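Local structure of arginase (Glaciozyma antarctica, 5YNL) at residues Arg129-Val134 with Phe216-Pro221; Tyr260-Val265 with Gly311-Glu316; Lys250-Phe255 with Val266-Asp271. The protein probably hydrolyses L-arginine to L-ornithine and urea, as a cold-adapted arginase of a psychrophilic yeast. All blocks are in the same frame, centred on the assembly; numbering follows the deposited sequence.

Interaction 1: Arg129-Val134 with Phe216-Pro221; sequences RVTKDV and FSWIKP
Trp-218 lays its indole against Lys-132 and Thr-131, on one turn of helix 124-142. Its CB points toward that helix. With chi1 at 62°, CG sits between the backbone N and the carbonyl carbon of Trp-218, and the ring is folded up against the turn. At the start of the ring, CG lies 4.1 Å from Lys-132 CG. Further on, CE2 comes 3.8 Å from Lys-132 CB, which lies over the face of the indole. The extended lysine chain and the indole run past each other in opposite directions. Lys-132 CA completes this side with a CH-pi contact, 3.9 Å from the centroid of the Trp-218 six-membered ring and only 10° off its normal. Ile-219 CG1 lies over the opposite face, toward the rim. The indole NE1 bonds to Ser-128 OG, one turn back on the same helix. At the far edge, Trp-218 CZ2 is 3.2 Å from Thr-131 OG1, near the ring plane. Trp-218 CH2 is 3.6 Å from Thr-131 O. The threonine hydroxyl has its polar partners in Val-127 O and Ser-128 O, so it meets the ring as a packing neighbour. Met-159 of helix 158-168 touches both Thr-131 and Phe-216. Val-130 and Val-134 of helix 124-142 touch strand 57-63. The arrangement is a loop tryptophan packed on a helix that flanks the parallel sheet of the alpha/beta arginase fold.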
loop_
_atom_site.group_PDB
_atom_site.type_symbol
_atom_site.label_atom_id
_atom_site.label_comp_id
_atom_site.label_asym_id
_atom_site.label_seq_id
_atom_site.Cartn_x
_atom_site.Cartn_y
_atom_site.Cartn_z
ATOM N N ARG A 129 -17.955 3.443 -5.324
ATOM C CA ARG A 129 -17.702 4.383 -6.416
ATOM C C ARG A 129 -16.248 4.872 -6.425
ATOM O O ARG A 129 -15.532 4.690 -7.412
ATOM C CB ARG A 129 -18.685 5.562 -6.360
ATOM N N VAL A 130 -15.810 5.460 -5.316
ATOM C CA VAL A 130 -14.450 5.994 -5.205
ATOM C C VAL A 130 -13.348 4.936 -5.400
ATOM O O VAL A 130 -12.349 5.186 -6.087
ATOM C CB VAL A 130 -14.248 6.749 -3.860
ATOM C CG1 VAL A 130 -14.513 5.832 -2.677
ATOM C CG2 VAL A 130 -12.857 7.335 -3.774
ATOM N N THR A 131 -13.531 3.755 -4.808
ATOM C CA THR A 131 -12.527 2.694 -4.916
ATOM C C THR A 131 -12.432 2.180 -6.351
ATOM O O THR A 131 -11.353 1.782 -6.798
ATOM C CB THR A 131 -12.779 1.530 -3.927
ATOM O OG1 THR A 131 -14.122 1.058 -4.056
ATOM C CG2 THR A 131 -12.549 1.981 -2.499
ATOM N N LYS A 132 -13.554 2.194 -7.072
ATOM C CA LYS A 132 -13.562 1.783 -8.474
ATOM C C LYS A 132 -12.820 2.839 -9.281
ATOM O O LYS A 132 -12.003 2.514 -10.144
ATOM C CB LYS A 132 -14.997 1.596 -8.997
ATOM C CG LYS A 132 -15.121 1.030 -10.419
ATOM C CD LYS A 132 -16.563 1.203 -10.934
ATOM C CE LYS A 132 -16.872 0.410 -12.208
ATOM N NZ LYS A 132 -18.347 0.391 -12.489
ATOM N N ASP A 133 -13.102 4.104 -8.982
ATOM C CA ASP A 133 -12.394 5.231 -9.583
ATOM C C ASP A 133 -10.878 5.042 -9.432
ATOM O O ASP A 133 -10.127 5.110 -10.411
ATOM C CB ASP A 133 -12.891 6.546 -8.946
ATOM C CG ASP A 133 -11.861 7.664 -8.990
ATOM O OD1 ASP A 133 -10.991 7.719 -8.086
ATOM O OD2 ASP A 133 -11.937 8.505 -9.912
ATOM N N VAL A 134 -10.439 4.753 -8.211
ATOM C CA VAL A 134 -9.025 4.522 -7.952
ATOM C C VAL A 134 -8.512 3.299 -8.705
ATOM O O VAL A 134 -7.457 3.360 -9.335
ATOM C CB VAL A 134 -8.744 4.384 -6.447
ATOM C CG1 VAL A 134 -7.292 3.958 -6.205
ATOM C CG2 VAL A 134 -9.073 5.697 -5.730
ATOM N N PHE A 216 -20.654 -4.475 -5.059
ATOM C CA PHE A 216 -19.210 -4.620 -5.233
ATOM C C PHE A 216 -18.925 -5.733 -6.248
ATOM O O PHE A 216 -18.356 -6.780 -5.919
ATOM C CB PHE A 216 -18.511 -4.894 -3.894
ATOM C CG PHE A 216 -18.227 -3.649 -3.084
ATOM C CD1 PHE A 216 -17.080 -2.898 -3.324
ATOM C CD2 PHE A 216 -19.093 -3.241 -2.076
ATOM C CE1 PHE A 216 -16.803 -1.760 -2.577
ATOM C CE2 PHE A 216 -18.825 -2.103 -1.324
ATOM C CZ PHE A 216 -17.677 -1.361 -1.577
ATOM N N SER A 217 -19.326 -5.482 -7.490
ATOM C CA SER A 217 -19.259 -6.480 -8.553
ATOM C C SER A 217 -17.936 -6.387 -9.311
ATOM O O SER A 217 -17.339 -7.410 -9.671
ATOM C CB SER A 217 -20.433 -6.298 -9.522
ATOM O OG SER A 217 -21.557 -5.734 -8.865
ATOM N N TRP A 218 -17.485 -5.153 -9.539
ATOM C CA TRP A 218 -16.223 -4.879 -10.224
ATOM C C TRP A 218 -15.016 -5.510 -9.527
ATOM O O TRP A 218 -13.947 -5.647 -10.124
ATOM C CB TRP A 218 -16.007 -3.371 -10.345
ATOM C CG TRP A 218 -15.913 -2.697 -9.020
ATOM C CD1 TRP A 218 -16.948 -2.267 -8.244
ATOM C CD2 TRP A 218 -14.713 -2.378 -8.301
ATOM N NE1 TRP A 218 -16.470 -1.695 -7.089
ATOM C CE2 TRP A 218 -15.100 -1.751 -7.100
ATOM C CE3 TRP A 218 -13.348 -2.557 -8.558
ATOM C CZ2 TRP A 218 -14.170 -1.301 -6.158
ATOM C CZ3 TRP A 218 -12.427 -2.111 -7.619
ATOM C CH2 TRP A 218 -12.842 -1.491 -6.437
ATOM N N ILE A 219 -15.185 -5.892 -8.266
ATOM C CA ILE A 219 -14.094 -6.508 -7.526
ATOM C C ILE A 219 -14.019 -8.011 -7.755
ATOM O O ILE A 219 -14.932 -8.760 -7.391
ATOM C CB ILE A 219 -14.185 -6.230 -6.017
ATOM C CG1 ILE A 219 -13.951 -4.745 -5.744
ATOM C CG2 ILE A 219 -13.167 -7.072 -5.261
ATOM C CD1 ILE A 219 -13.977 -4.375 -4.275
ATOM N N LYS A 220 -12.928 -8.443 -8.376
ATOM C CA LYS A 220 -12.594 -9.860 -8.418
ATOM C C LYS A 220 -11.546 -10.104 -7.336
ATOM O O LYS A 220 -10.667 -9.257 -7.105
ATOM C CB LYS A 220 -12.051 -10.266 -9.790
ATOM N N PRO A 221 -11.663 -11.242 -6.634
ATOM C CA PRO A 221 -10.654 -11.638 -5.650
ATOM C C PRO A 221 -9.333 -11.848 -6.370
ATOM O O PRO A 221 -9.154 -12.875 -7.028
ATOM C CB PRO A 221 -11.179 -12.980 -5.129
ATOM C CG PRO A 221 -12.638 -12.962 -5.405
ATOM C CD PRO A 221 -12.812 -12.164 -6.662
#

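Interaction 2: Tyr260-Val265 with Gly311-Glu316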
loop_
_atom_site.group_PDB
_atom_site.type_symbol
_atom_site.label_atom_id
_atom_site.label_comp_id
_atom_site.label_asym_id
_atom_site.label_seq_id
_atom_site.Cartn_x
_atom_site.Cartn_y
_atom_site.Cartn_z
ATOM N N TYR A 260 12.758 -9.211 16.510
ATOM C CA TYR A 260 13.718 -9.505 15.457
ATOM C C TYR A 260 14.415 -8.279 14.869
ATOM O O TYR A 260 15.444 -8.408 14.216
ATOM C CB TYR A 260 13.026 -10.262 14.323
ATOM C CG TYR A 260 12.457 -11.627 14.680
ATOM C CD1 TYR A 260 13.288 -12.704 14.908
ATOM C CD2 TYR A 260 11.081 -11.849 14.711
ATOM C CE1 TYR A 260 12.772 -13.959 15.195
ATOM C CE2 TYR A 260 10.552 -13.106 14.999
ATOM C CZ TYR A 260 11.406 -14.145 15.239
ATOM O OH TYR A 260 10.908 -15.392 15.529
ATOM N N GLY A 261 13.844 -7.089 15.056
ATOM C CA GLY A 261 14.366 -5.900 14.391
ATOM C C GLY A 261 13.762 -5.848 12.983
ATOM O O GLY A 261 13.483 -6.902 12.361
ATOM N N ILE A 262 13.527 -4.631 12.478
ATOM C CA ILE A 262 12.871 -4.465 11.181
ATOM C C ILE A 262 13.712 -5.069 10.068
ATOM O O ILE A 262 13.184 -5.444 9.044
ATOM C CB ILE A 262 12.558 -2.965 10.881
ATOM C CG1 ILE A 262 11.504 -2.812 9.760
ATOM C CG2 ILE A 262 13.867 -2.176 10.641
ATOM C CD1 ILE A 262 10.067 -3.188 10.145
ATOM N N GLY A 263 15.018 -5.184 10.278
ATOM C CA GLY A 263 15.890 -5.760 9.271
ATOM C C GLY A 263 15.468 -7.178 8.917
ATOM O O GLY A 263 15.095 -7.486 7.756
ATOM N N LYS A 264 15.515 -8.043 9.920
ATOM C CA LYS A 264 15.120 -9.419 9.717
ATOM C C LYS A 264 13.632 -9.550 9.343
ATOM O O LYS A 264 13.245 -10.409 8.553
ATOM C CB LYS A 264 15.461 -10.232 10.959
ATOM C CG LYS A 264 15.355 -11.704 10.721
ATOM C CD LYS A 264 15.979 -12.137 9.347
ATOM C CE LYS A 264 16.268 -13.640 9.343
ATOM N NZ LYS A 264 17.280 -14.013 10.406
ATOM N N VAL A 265 12.799 -8.678 9.884
ATOM C CA VAL A 265 11.382 -8.760 9.601
ATOM C C VAL A 265 11.096 -8.549 8.116
ATOM O O VAL A 265 10.296 -9.289 7.517
ATOM C CB VAL A 265 10.556 -7.783 10.455
ATOM C CG1 VAL A 265 9.184 -7.525 9.816
ATOM C CG2 VAL A 265 10.384 -8.330 11.867
ATOM N N GLY A 311 10.027 2.780 9.187
ATOM C CA GLY A 311 9.145 2.977 8.042
ATOM C C GLY A 311 9.980 3.272 6.797
ATOM O O GLY A 311 9.661 2.849 5.672
ATOM N N HIS A 312 11.074 3.996 7.008
ATOM C CA HIS A 312 11.991 4.311 5.928
ATOM C C HIS A 312 12.742 3.079 5.414
ATOM O O HIS A 312 12.820 2.853 4.202
ATOM C CB HIS A 312 13.000 5.337 6.390
ATOM C CG HIS A 312 13.826 5.885 5.282
ATOM N ND1 HIS A 312 13.606 7.131 4.752
ATOM C CD2 HIS A 312 14.865 5.349 4.603
ATOM C CE1 HIS A 312 14.485 7.345 3.778
ATOM N NE2 HIS A 312 15.253 6.280 3.671
ATOM N N TYR A 313 13.326 2.306 6.332
ATOM C CA TYR A 313 13.998 1.066 5.956
ATOM C C TYR A 313 13.081 0.126 5.156
ATOM O O TYR A 313 13.526 -0.513 4.211
ATOM C CB TYR A 313 14.609 0.337 7.163
ATOM C CG TYR A 313 15.293 -0.942 6.742
ATOM C CD1 TYR A 313 16.593 -0.927 6.272
ATOM C CD2 TYR A 313 14.620 -2.162 6.769
ATOM C CE1 TYR A 313 17.221 -2.082 5.855
ATOM C CE2 TYR A 313 15.250 -3.342 6.345
ATOM C CZ TYR A 313 16.551 -3.280 5.890
ATOM O OH TYR A 313 17.183 -4.419 5.466
ATOM N N ILE A 314 11.813 0.030 5.528
ATOM C CA ILE A 314 10.894 -0.799 4.752
ATOM C C ILE A 314 10.891 -0.330 3.289
ATOM O O ILE A 314 10.960 -1.157 2.351
ATOM C CB ILE A 314 9.447 -0.760 5.311
ATOM C CG1 ILE A 314 9.401 -1.294 6.749
ATOM C CG2 ILE A 314 8.492 -1.548 4.437
ATOM C CD1 ILE A 314 7.942 -1.446 7.309
ATOM N N CYS A 315 10.816 0.987 3.094
ATOM C CA CYS A 315 10.757 1.554 1.754
ATOM C C CYS A 315 12.070 1.382 1.024
ATOM O O CYS A 315 12.076 1.099 -0.170
ATOM C CB CYS A 315 10.342 3.042 1.801
ATOM S SG CYS A 315 8.611 3.260 2.344
ATOM N N GLU A 316 13.182 1.514 1.742
ATOM C CA GLU A 316 14.487 1.331 1.125
ATOM C C GLU A 316 14.663 -0.136 0.741
ATOM O O GLU A 316 15.014 -0.450 -0.396
ATOM C CB GLU A 316 15.609 1.771 2.072
ATOM C CG GLU A 316 16.821 2.365 1.369
ATOM C CD GLU A 316 17.699 3.223 2.294
ATOM O OE1 GLU A 316 17.322 3.429 3.488
ATOM O OE2 GLU A 316 18.789 3.688 1.828
#
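The turn that presents Tyr-313 and Ile-314 to Ile-262 is held by a backbone hydrogen bond, Glu-316 N to His-312 O, of 2.8 Å. On the other helix, Val-265 N bonds to Gly-261 O at 3.1 Å and closes the turn that carries Ile-262 and Gly-263. That helix is kinked here, where the N atoms of Ile-262 and Gly-263 make no bond to the turn before. Gly-261 has backbone angles at which a CB would jam against the carbonyl O of Tyr-260. The two helical segments run nearly parallel, at 13°, with their axes 9.9 Å apart. Ile-262 is the wedge between them. Its CG1 is anti to the backbone N (chi1 -162°), which sends its two branches to different partners. CD1 meets Ile-314 CG1 at 3.9 Å, and these two side chains cross at about a right angle. CG2 meets Tyr-313 CD2, also at 3.9 Å, and the tyrosine passes alongside in the opposite direction. Beyond it, Tyr-313 CE2 comes 3.8 Å from Gly-263 CA, so the ring lies against bare backbone. Ile-231 of strand 228-233 and Leu-306 each touch both isoleucines. No hydrogen bond joins the two segments. Their hold on each other is apolar, and so probably rests on close fit and on the burial of Ile-314 rather than on directed bonds.

Interaction 3: Lys250-Phe255 with Val266-Asp271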
loop_
_atom_site.group_PDB
_atom_site.type_symbol
_atom_site.label_atom_id
_atom_site.label_comp_id
_atom_site.label_asym_id
_atom_site.label_seq_id
_atom_site.Cartn_x
_atom_site.Cartn_y
_atom_site.Cartn_z
ATOM N N LYS A 250 0.653 -14.482 6.827
ATOM C CA LYS A 250 1.834 -14.151 7.614
ATOM C C LYS A 250 1.636 -12.774 8.199
ATOM O O LYS A 250 1.312 -11.842 7.469
ATOM C CB LYS A 250 3.094 -14.153 6.742
ATOM C CG LYS A 250 4.409 -14.353 7.528
ATOM C CD LYS A 250 4.626 -15.853 7.749
ATOM C CE LYS A 250 5.651 -16.148 8.843
ATOM N NZ LYS A 250 5.482 -17.606 9.189
ATOM N N CYS A 251 1.820 -12.634 9.508
ATOM C CA CYS A 251 1.717 -11.321 10.153
ATOM C C CYS A 251 2.945 -11.041 10.989
ATOM O O CYS A 251 3.353 -11.864 11.812
ATOM C CB CYS A 251 0.457 -11.213 11.027
ATOM S SG CYS A 251 -1.115 -11.439 10.121
ATOM N N PHE A 252 3.549 -9.879 10.750
ATOM C CA PHE A 252 4.643 -9.402 11.595
ATOM C C PHE A 252 4.182 -8.204 12.374
ATOM O O PHE A 252 4.080 -7.102 11.841
ATOM C CB PHE A 252 5.870 -9.068 10.761
ATOM C CG PHE A 252 6.525 -10.282 10.188
ATOM C CD1 PHE A 252 7.203 -11.175 11.024
ATOM C CD2 PHE A 252 6.407 -10.582 8.838
ATOM C CE1 PHE A 252 7.784 -12.316 10.509
ATOM C CE2 PHE A 252 7.000 -11.725 8.313
ATOM C CZ PHE A 252 7.681 -12.589 9.152
ATOM N N SER A 253 3.860 -8.427 13.636
ATOM C CA SER A 253 3.357 -7.354 14.463
ATOM C C SER A 253 4.531 -6.631 15.108
ATOM O O SER A 253 5.699 -6.975 14.863
ATOM C CB SER A 253 2.433 -7.912 15.542
ATOM O OG SER A 253 3.205 -8.494 16.569
ATOM N N MET A 254 4.210 -5.647 15.945
ATOM C CA MET A 254 5.215 -4.825 16.623
ATOM C C MET A 254 6.028 -5.675 17.585
ATOM O O MET A 254 7.216 -5.410 17.798
ATOM C CB MET A 254 4.566 -3.628 17.351
ATOM C CG MET A 254 3.978 -2.576 16.425
ATOM S SD MET A 254 5.185 -2.015 15.199
ATOM C CE MET A 254 6.365 -1.219 16.299
ATOM N N PHE A 255 5.389 -6.700 18.140
ATOM C CA PHE A 255 6.074 -7.703 18.966
ATOM C C PHE A 255 7.212 -8.353 18.178
ATOM O O PHE A 255 8.333 -8.412 18.649
ATOM C CB PHE A 255 5.058 -8.746 19.449
ATOM C CG PHE A 255 5.668 -9.953 20.113
ATOM C CD1 PHE A 255 5.985 -9.938 21.479
ATOM C CD2 PHE A 255 5.875 -11.129 19.398
ATOM C CE1 PHE A 255 6.507 -11.081 22.112
ATOM C CE2 PHE A 255 6.405 -12.261 20.021
ATOM C CZ PHE A 255 6.724 -12.230 21.375
ATOM N N VAL A 266 11.744 -7.561 7.512
ATOM C CA VAL A 266 11.487 -7.302 6.108
ATOM C C VAL A 266 12.001 -8.449 5.241
ATOM O O VAL A 266 11.383 -8.814 4.257
ATOM C CB VAL A 266 12.107 -5.971 5.630
ATOM C CG1 VAL A 266 11.913 -5.822 4.117
ATOM C CG2 VAL A 266 11.462 -4.832 6.379
ATOM N N GLU A 267 13.124 -9.028 5.615
ATOM C CA GLU A 267 13.631 -10.153 4.841
ATOM C C GLU A 267 12.725 -11.386 4.944
ATOM O O GLU A 267 12.521 -12.079 3.948
ATOM C CB GLU A 267 15.082 -10.503 5.203
ATOM C CG GLU A 267 16.070 -9.387 4.887
ATOM C CD GLU A 267 16.006 -8.883 3.438
ATOM O OE1 GLU A 267 15.350 -7.836 3.170
ATOM O OE2 GLU A 267 16.637 -9.524 2.563
ATOM N N MET A 268 12.175 -11.651 6.124
ATOM C CA MET A 268 11.256 -12.775 6.304
ATOM C C MET A 268 9.951 -12.529 5.540
ATOM O O MET A 268 9.327 -13.464 5.019
ATOM C CB MET A 268 10.958 -12.981 7.797
ATOM C CG MET A 268 12.096 -13.637 8.572
ATOM S SD MET A 268 11.820 -13.695 10.358
ATOM C CE MET A 268 10.467 -14.851 10.505
ATOM N N ALA A 269 9.551 -11.259 5.470
ATOM C CA ALA A 269 8.335 -10.876 4.773
ATOM C C ALA A 269 8.554 -11.101 3.311
ATOM O O ALA A 269 7.729 -11.735 2.653
ATOM C CB ALA A 269 7.983 -9.437 5.041
ATOM N N LEU A 270 9.669 -10.602 2.788
ATOM C CA LEU A 270 10.037 -10.898 1.381
ATOM C C LEU A 270 10.147 -12.394 1.105
ATOM O O LEU A 270 9.630 -12.881 0.091
ATOM C CB LEU A 270 11.325 -10.166 0.961
ATOM C CG LEU A 270 11.158 -8.649 0.785
ATOM C CD1 LEU A 270 12.511 -7.975 0.533
ATOM C CD2 LEU A 270 10.199 -8.352 -0.368
ATOM N N ASP A 271 10.788 -13.139 2.000
ATOM C CA ASP A 271 10.881 -14.582 1.760
ATOM C C ASP A 271 9.534 -15.283 1.818
ATOM O O ASP A 271 9.385 -16.341 1.254
ATOM C CB ASP A 271 11.870 -15.276 2.712
ATOM C CG ASP A 271 13.262 -14.729 2.586
ATOM O OD1 ASP A 271 13.537 -14.011 1.600
ATOM O OD2 ASP A 271 14.085 -15.008 3.480
#
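Phe-252 pushes the far end of its ring into the helix turn of Met-268 and Ala-269. The closest approach is between Phe-252 CZ and Met-268 CB, at 3.6 Å. The methionine chain then curls round the end of the ring. It bends at chi3 (68°), and this brings CE back to 3.7 Å from Phe-252 CE1. The two side chains cross at about a right angle. The sulfur stands further off: Met-268 SD is 5.3 Å from the centroid of the Phe-252 ring, 59° off the normal, an oblique Met-aromatic contact. Elsewhere at the ring tip, Phe-252 CE2 lies 3.8 Å from Ala-269 N and 4.1 Å from Ala-269 CB. The small alanine lets the ring come close to the helix backbone.

Phe-252 sits on strand 250-253, an outermost strand of the parallel sheet within this chain. Ser-253 is the N-cap of helix 254-273, which follows in the chain. The helix folds back over the sheet, and the ring fills the layer between the two. This is the beta-alpha unit of the alpha/beta fold. With an alanine here in place of Phe-252, Met-268 CB and CE would probably lose the ring they pack on, and a gap is likely to open between strand and helix. In the sheet, the backbone of Phe-252 is hydrogen-bonded to Tyr-230 and Gly-232 of strand 228-233. Its side chain also touches Val-229 there. The helix has other partners too. Val-266 points away from the strand and packs on helix 308-320. Asp-271, near the C-terminal end of helix 254-273, makes a salt bridge with Arg-277.

Reading from the N terminus, interaction 1 comes first. It closes a long loop of 81 residues, joining helix 124-142 to the chain that leads into strand 228-233. It is complete before the others open. Interaction 3 opens next, at 250-255, and closes at 266-271 after ten helical residues. Interaction 2 opens between those segments, at 260-265, and closes at 311-316, so the two cross. Both use helix 254-273, which is tied by interaction 3 to the edge strand and by interaction 2 to helix 308-320. Their centres are 9 Å apart, and Val-265 packs on Phe-252. Interaction 1 lies on the opposite side of the chain's centre.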